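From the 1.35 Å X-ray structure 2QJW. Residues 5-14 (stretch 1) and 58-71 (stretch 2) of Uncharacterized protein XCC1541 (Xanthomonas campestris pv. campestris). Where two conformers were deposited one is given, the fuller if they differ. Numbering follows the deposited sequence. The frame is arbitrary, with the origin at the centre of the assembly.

Stretch 1 (5-14) GHCILAHGFE
Stretch 2, residues 58-71: GRLQRLLEIARAAT

Strand 6-10 and helix 58-71 pack antiparallel, their N-to-C directions 174° apart and their axes 9.7 Å apart at closest approach. Stretches 5-14 and 58-71 together bury 375 Å², both sides summed. The strand is extended, with phi from -105° to -127° and psi from 113° to 137°, so side chains alternate: His6, Ile8 and Ala10 point toward the helix, Cys7 and Leu9 away. Gly5 precedes it at phi/psi 152/-176, where a CB would be jammed against the preceding carbonyl O. The register sets His6 CA 7.1 Å from Ala70 CA and Ile8 CA 7.2 Å from Ala67 CA. The helix, which begins earlier in the chain, is regular, with i to i+4 backbone bonds running from Arg62 N to Gly58 O (2.9 Å) through Thr71 N to Ala67 O (2.9 Å).

Arg59 makes the polar end of the contact. Its CB points toward stretch 1, and the chain reaches out with chi1 -106°, between wells, chi2 and chi3 t, and chi4 -106°. The guanidinium meets the loop after the strand edge-on: Arg59 NH1 and Arg59 NH2 each donate to His11 O at 3.0 Å, a forked grip on one carbonyl that a long, two-pronged donor can supply. Arg59 NH2 also lies 3.3 Å from Gly12 O. The His11 side chain (chi1 p, chi2 72°) starts sideways but its end comes nearer, CE1 to Arg59 NH2 being 3.4 Å; His11 ND1 donates to Gly12 O at 2.7 Å, bracing the turn that presents these carbonyls.

One turn on, buried Leu63 (chi1 t, chi2 p) points toward the strand and brings CD1 within 3.4 Å of Ile8 CG2. Ile8, with chi1 m and chi2 t, is the hub of the apolar contact and has 86 Å² covered by the helix; its branched side chain can meet several helix residues. Its CD1 lies 3.8 Å from CG2 of Ile66, itself chi1 m and chi2 t. Ala67 points sideways, and its small side chain accompanies a close approach to the helix backbone: Ile8 CD1 sits 3.5 Å from Ala67 CA and 4.0 Å from Ala67 CB.

Ala70 points toward the strand and closes the contact, with CB 4.1 Å from Ile8 CD1 and 3.7 Å from His6 CD2. The His6 ring (chi1 t, chi2 64°) approaches that methyl obliquely, while its nitrogens are hydrogen-bonded elsewhere in the structure. Thr71 turns away, its OG1 bonded to Arg68 O at 2.8 Å.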

# COMPACT_ATOMS: atom_id res chain seq x y z
N GLY A 5 -10.25 6.68 20.96
CA GLY A 5 -10.32 7.93 20.18
C GLY A 5 -11.44 7.98 19.21
O GLY A 5 -12.24 7.07 19.16
N HIS A 6 -11.43 9.07 18.44
CA HIS A 6 -12.50 9.44 17.53
C HIS A 6 -11.99 9.70 16.12
O HIS A 6 -10.97 10.36 15.94
CB HIS A 6 -13.07 10.74 18.03
CG HIS A 6 -14.32 11.19 17.35
ND1 HIS A 6 -15.49 10.47 17.41
CD2 HIS A 6 -14.58 12.31 16.62
CE1 HIS A 6 -16.43 11.15 16.77
NE2 HIS A 6 -15.90 12.26 16.28
N CYS A 7 -12.72 9.18 15.14
CA CYS A 7 -12.41 9.40 13.71
C CYS A 7 -13.41 10.36 13.07
O CYS A 7 -14.61 10.21 13.27
CB CYS A 7 -12.45 8.11 12.94
SG CYS A 7 -11.25 6.90 13.42
N ILE A 8 -12.90 11.39 12.40
CA ILE A 8 -13.76 12.31 11.63
C ILE A 8 -13.49 12.01 10.18
O ILE A 8 -12.36 12.10 9.75
CB ILE A 8 -13.52 13.76 11.98
CG1 ILE A 8 -13.70 14.03 13.48
CG2 ILE A 8 -14.50 14.62 11.09
CD1 ILE A 8 -13.23 15.31 14.01
N LEU A 9 -14.52 11.59 9.44
CA LEU A 9 -14.41 11.07 8.06
C LEU A 9 -15.08 12.06 7.13
O LEU A 9 -16.31 12.25 7.23
CB LEU A 9 -15.12 9.73 7.99
CG LEU A 9 -14.73 8.79 9.14
CD1 LEU A 9 -15.65 7.62 9.12
CD2 LEU A 9 -13.23 8.40 9.08
N ALA A 10 -14.32 12.73 6.25
CA ALA A 10 -14.84 13.82 5.41
C ALA A 10 -15.04 13.42 3.96
O ALA A 10 -14.09 13.08 3.26
CB ALA A 10 -13.85 14.96 5.46
N HIS A 11 -16.29 13.48 3.55
CA HIS A 11 -16.67 13.15 2.19
C HIS A 11 -16.17 14.12 1.14
O HIS A 11 -15.83 15.25 1.43
CB HIS A 11 -18.20 12.98 2.12
CG HIS A 11 -19.00 14.26 2.14
ND1 HIS A 11 -19.05 15.16 1.08
CD2 HIS A 11 -19.75 14.80 3.12
CE1 HIS A 11 -19.83 16.18 1.42
NE2 HIS A 11 -20.25 16.00 2.65
N GLY A 12 -16.08 13.63 -0.11
CA GLY A 12 -15.61 14.43 -1.22
C GLY A 12 -16.66 15.40 -1.76
O GLY A 12 -17.82 15.41 -1.33
N PHE A 13 -16.24 16.15 -2.76
CA PHE A 13 -17.06 17.16 -3.38
C PHE A 13 -18.29 16.55 -4.03
O PHE A 13 -18.21 15.54 -4.74
CB PHE A 13 -16.24 17.95 -4.41
CG PHE A 13 -17.02 19.02 -5.12
CD1 PHE A 13 -17.40 20.16 -4.45
CD2 PHE A 13 -17.35 18.89 -6.45
CE1 PHE A 13 -18.08 21.17 -5.12
CE2 PHE A 13 -18.04 19.90 -7.12
CZ PHE A 13 -18.42 21.03 -6.44
N GLU A 14 -19.45 17.13 -3.75
CA GLU A 14 -20.75 16.68 -4.29
C GLU A 14 -21.07 15.25 -3.89
O GLU A 14 -21.88 14.60 -4.54
CB GLU A 14 -20.86 16.86 -5.81
CG GLU A 14 -21.10 18.31 -6.20
CD GLU A 14 -21.17 18.55 -7.68
OE1 GLU A 14 -20.76 17.68 -8.49
OE2 GLU A 14 -21.62 19.66 -8.04
N GLY A 58 -15.19 27.47 4.04
CA GLY A 58 -16.30 27.05 4.94
C GLY A 58 -16.14 25.60 5.37
O GLY A 58 -16.37 25.24 6.51
N ARG A 59 -15.71 24.78 4.42
CA ARG A 59 -15.43 23.37 4.70
C ARG A 59 -14.33 23.24 5.68
O ARG A 59 -14.42 22.50 6.65
CB ARG A 59 -15.03 22.62 3.44
CG ARG A 59 -16.03 21.72 2.90
CD ARG A 59 -15.44 20.97 1.69
NE ARG A 59 -16.28 19.97 1.12
CZ ARG A 59 -16.12 18.66 1.23
NH1 ARG A 59 -15.18 18.12 1.99
NH2 ARG A 59 -16.97 17.90 0.58
N LEU A 60 -13.25 23.99 5.47
CA LEU A 60 -12.13 23.98 6.37
C LEU A 60 -12.55 24.42 7.78
O LEU A 60 -12.14 23.82 8.78
CB LEU A 60 -10.98 24.92 5.91
CG LEU A 60 -10.29 24.45 4.63
CD1 LEU A 60 -9.58 25.64 3.86
CD2 LEU A 60 -9.31 23.38 4.93
N GLN A 61 -13.32 25.50 7.86
CA GLN A 61 -13.75 26.02 9.18
C GLN A 61 -14.68 25.05 9.87
O GLN A 61 -14.51 24.83 11.08
CB GLN A 61 -14.43 27.38 9.02
CG GLN A 61 -14.93 27.97 10.36
CD GLN A 61 -13.79 28.38 11.28
OE1 GLN A 61 -12.70 28.72 10.82
NE2 GLN A 61 -14.05 28.36 12.59
N ARG A 62 -15.58 24.43 9.14
CA ARG A 62 -16.52 23.50 9.77
C ARG A 62 -15.75 22.29 10.33
O ARG A 62 -16.00 21.85 11.47
CB ARG A 62 -17.57 23.08 8.81
CG ARG A 62 -18.57 22.09 9.36
CD ARG A 62 -19.71 21.82 8.47
NE ARG A 62 -20.50 23.03 8.24
CZ ARG A 62 -21.40 23.12 7.26
NH1 ARG A 62 -21.67 22.08 6.49
NH2 ARG A 62 -22.06 24.25 7.07
N LEU A 63 -14.88 21.69 9.52
CA LEU A 63 -14.08 20.57 10.01
C LEU A 63 -13.19 20.96 11.17
O LEU A 63 -13.05 20.19 12.09
CB LEU A 63 -13.26 19.95 8.88
CG LEU A 63 -12.46 18.73 9.26
CD1 LEU A 63 -13.31 17.64 9.94
CD2 LEU A 63 -11.76 18.15 8.03
N LEU A 64 -12.56 22.16 11.13
CA LEU A 64 -11.71 22.61 12.21
C LEU A 64 -12.50 22.63 13.54
O LEU A 64 -12.02 22.14 14.56
CB LEU A 64 -11.19 24.02 11.88
CG LEU A 64 -10.36 24.75 12.94
CD1 LEU A 64 -9.15 23.92 13.27
CD2 LEU A 64 -9.99 26.16 12.42
N GLU A 65 -13.72 23.14 13.47
CA GLU A 65 -14.53 23.26 14.67
C GLU A 65 -14.88 21.90 15.24
O GLU A 65 -14.81 21.67 16.45
CB GLU A 65 -15.78 24.08 14.34
CG GLU A 65 -15.42 25.57 14.22
CD GLU A 65 -16.60 26.50 13.88
OE1 GLU A 65 -17.76 26.04 13.84
OE2 GLU A 65 -16.34 27.70 13.67
N ILE A 66 -15.25 20.97 14.36
CA ILE A 66 -15.56 19.63 14.75
C ILE A 66 -14.36 18.87 15.32
O ILE A 66 -14.44 18.13 16.34
CB ILE A 66 -16.20 18.86 13.55
CG1 ILE A 66 -17.57 19.46 13.19
CG2 ILE A 66 -16.39 17.41 13.84
CD1 ILE A 66 -18.20 18.92 11.85
N ALA A 67 -13.20 19.04 14.68
CA ALA A 67 -12.00 18.37 15.19
C ALA A 67 -11.55 18.92 16.51
O ALA A 67 -11.17 18.14 17.40
CB ALA A 67 -10.89 18.52 14.13
N ARG A 68 -11.57 20.24 16.64
CA ARG A 68 -11.18 20.88 17.89
C ARG A 68 -12.02 20.35 19.03
O ARG A 68 -11.47 19.93 20.07
CB ARG A 68 -11.31 22.41 17.69
CG ARG A 68 -11.10 23.33 18.85
CD ARG A 68 -9.73 23.30 19.36
NE ARG A 68 -8.70 23.77 18.42
CZ ARG A 68 -7.40 23.72 18.71
NH1 ARG A 68 -6.99 23.21 19.89
NH2 ARG A 68 -6.51 24.14 17.83
N ALA A 69 -13.34 20.31 18.83
CA ALA A 69 -14.23 19.77 19.85
C ALA A 69 -13.85 18.35 20.26
O ALA A 69 -13.86 17.96 21.44
CB ALA A 69 -15.72 19.81 19.34
N ALA A 70 -13.54 17.54 19.26
CA ALA A 70 -13.18 16.19 19.49
C ALA A 70 -11.86 16.06 20.27
O ALA A 70 -11.73 15.18 21.10
CB ALA A 70 -13.10 15.38 18.12
N THR A 71 -10.91 16.92 19.97
CA THR A 71 -9.60 16.84 20.65
C THR A 71 -9.75 17.25 22.10
O THR A 71 -8.87 16.94 22.88
CB THR A 71 -8.48 17.66 20.01
OG1 THR A 71 -8.84 19.04 20.06
CG2 THR A 71 -8.21 17.13 18.56